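Local coordinates for protein sugar isomerase (Sinorhizobium meliloti, PDB 3QC0) that binds zinc in a xylose isomerase-like TIM barrel and probably interconverts sugars as an isomerase, its precise substrate unassigned, at residues Glu91-Gly96 / Arg133-Pro138. Residues are numbered along the deposited sequence; the frame is centred on the assembly and turned at random.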
loop_
_atom_site.group_PDB
_atom_site.type_symbol
_atom_site.label_atom_id
_atom_site.label_comp_id
_atom_site.label_asym_id
_atom_site.label_seq_id
_atom_site.Cartn_x
_atom_site.Cartn_y
_atom_site.Cartn_z
ATOM N N GLU A 91 4.584 -27.377 -14.528
ATOM C CA GLU A 91 4.297 -26.547 -15.682
ATOM C C GLU A 91 5.492 -25.653 -16.021
ATOM O O GLU A 91 5.929 -25.585 -17.175
ATOM C CB GLU A 91 3.025 -25.728 -15.450
ATOM C CG GLU A 91 1.768 -26.555 -15.231
ATOM C CD GLU A 91 0.621 -25.799 -14.590
ATOM O OE1 GLU A 91 0.607 -24.560 -14.710
ATOM O OE2 GLU A 91 -0.250 -26.468 -13.949
ATOM N N ALA A 92 6.034 -24.964 -15.018
ATOM C CA ALA A 92 7.178 -24.114 -15.220
ATOM C C ALA A 92 8.357 -24.885 -15.784
ATOM O O ALA A 92 9.071 -24.385 -16.653
ATOM C CB ALA A 92 7.592 -23.372 -13.885
ATOM N N ALA A 93 8.584 -26.068 -15.239
ATOM C CA ALA A 93 9.706 -26.930 -15.690
ATOM C C ALA A 93 9.518 -27.314 -17.149
ATOM O O ALA A 93 10.461 -27.202 -17.926
ATOM C CB ALA A 93 9.798 -28.149 -14.810
ATOM N N GLU A 94 8.308 -27.705 -17.522
ATOM C CA GLU A 94 8.014 -28.094 -18.917
ATOM C C GLU A 94 8.294 -26.950 -19.883
ATOM O O GLU A 94 8.794 -27.148 -21.005
ATOM C CB GLU A 94 6.563 -28.524 -19.060
ATOM C CG GLU A 94 6.121 -28.814 -20.508
ATOM C CD GLU A 94 6.932 -29.942 -21.162
ATOM O OE1 GLU A 94 7.300 -30.902 -20.469
ATOM O OE2 GLU A 94 7.195 -29.847 -22.373
ATOM N N LEU A 95 7.954 -25.727 -19.470
ATOM C CA LEU A 95 8.127 -24.555 -20.300
ATOM C C LEU A 95 9.525 -23.909 -20.213
ATOM O O LEU A 95 9.783 -22.897 -20.867
ATOM C CB LEU A 95 7.040 -23.534 -19.989
ATOM C CG LEU A 95 5.598 -24.017 -20.127
ATOM C CD1 LEU A 95 4.620 -22.941 -19.611
ATOM C CD2 LEU A 95 5.313 -24.419 -21.601
ATOM N N GLY A 96 10.406 -24.454 -19.374
ATOM C CA GLY A 96 11.726 -23.888 -19.153
ATOM C C GLY A 96 11.726 -22.506 -18.521
ATOM O O GLY A 96 12.636 -21.724 -18.751
ATOM N N ARG A 133 13.122 -27.443 -6.217
ATOM C CA ARG A 133 14.568 -27.676 -6.350
ATOM C C ARG A 133 14.842 -28.913 -7.204
ATOM O O ARG A 133 15.688 -28.858 -8.091
ATOM C CB ARG A 133 15.201 -27.761 -4.972
ATOM C CG ARG A 133 15.307 -26.396 -4.268
ATOM C CD ARG A 133 15.932 -26.492 -2.842
ATOM N NE ARG A 133 17.386 -26.359 -2.824
ATOM C CZ ARG A 133 18.177 -26.897 -1.895
ATOM N NH1 ARG A 133 17.673 -27.646 -0.925
ATOM N NH2 ARG A 133 19.481 -26.707 -1.949
ATOM N N ALA A 134 14.075 -29.977 -7.008
ATOM C CA ALA A 134 14.231 -31.207 -7.814
ATOM C C ALA A 134 13.917 -30.958 -9.286
ATOM O O ALA A 134 14.543 -31.570 -10.166
ATOM C CB ALA A 134 13.349 -32.314 -7.235
ATOM N N ALA A 135 12.954 -30.070 -9.575
ATOM C CA ALA A 135 12.566 -29.712 -10.929
ATOM C C ALA A 135 13.466 -28.696 -11.599
ATOM O O ALA A 135 13.335 -28.457 -12.806
ATOM C CB ALA A 135 11.051 -29.220 -10.967
ATOM N N GLY A 136 14.365 -28.072 -10.831
ATOM C CA GLY A 136 15.171 -26.978 -11.356
ATOM C C GLY A 136 14.406 -25.672 -11.585
ATOM O O GLY A 136 14.799 -24.881 -12.442
ATOM N N VAL A 137 13.371 -25.421 -10.784
ATOM C CA VAL A 137 12.514 -24.238 -10.961
ATOM C C VAL A 137 12.714 -23.286 -9.751
ATOM O O VAL A 137 12.233 -23.569 -8.646
ATOM C CB VAL A 137 11.038 -24.607 -11.104
ATOM C CG1 VAL A 137 10.144 -23.321 -11.202
ATOM C CG2 VAL A 137 10.788 -25.521 -12.318
ATOM N N PRO A 138 13.419 -22.161 -9.968
ATOM C CA PRO A 138 13.513 -21.147 -8.884
ATOM C C PRO A 138 12.140 -20.629 -8.515
ATOM O O PRO A 138 11.316 -20.427 -9.404
ATOM C CB PRO A 138 14.357 -20.043 -9.512
ATOM C CG PRO A 138 15.199 -20.822 -10.570
ATOM C CD PRO A 138 14.193 -21.753 -11.160
#
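Val137 spreads its two methyls over consecutive alanines at the end of helix 75-94. Val137 CG1 lies 3.7 Å from Ala92 CB, while Val137 CG2 is 3.7 Å from Ala93 N and 3.8 Å from Ala93 CB. The torsion sets this split: with CG1 anti to the backbone N (chi1 176°), CG2 is placed beside that N, so that CG1 meets Ala92 while CG2 lies mainly on Ala93 and also comes near Ala92 CB. Ala92 and Val137 are buried, and this is the close-fitting half of the contact. Ala92 also rests on Leu64 of strand 60-68, and Val137 also touches Val89, one turn before Ala93 on helix 75-94.

The setting is the outer layer of the TIM barrel, where helices 75-94 and 114-135 are successive helices around the eight-stranded parallel sheet. Each ends in a Schellman motif, with Gly96 and Gly136 taking up positive phi (64° and 72°). Beyond Gly136 the chain turns in through Val137 toward strand 139-141, and Pro138 shares a backbone hydrogen bond with Leu100 of the neighbouring strand.

The partly exposed side is looser. Ala93 CB and Ala135 CB stand 4.2 Å apart, and Ala135 O is 4.1 Å from Ala93 CB. Ala135 touches Val89 as well. No hydrogen bond crosses between 91-96 and 133-138; Glu91 points away and is engaged elsewhere, in a salt bridge with Arg39.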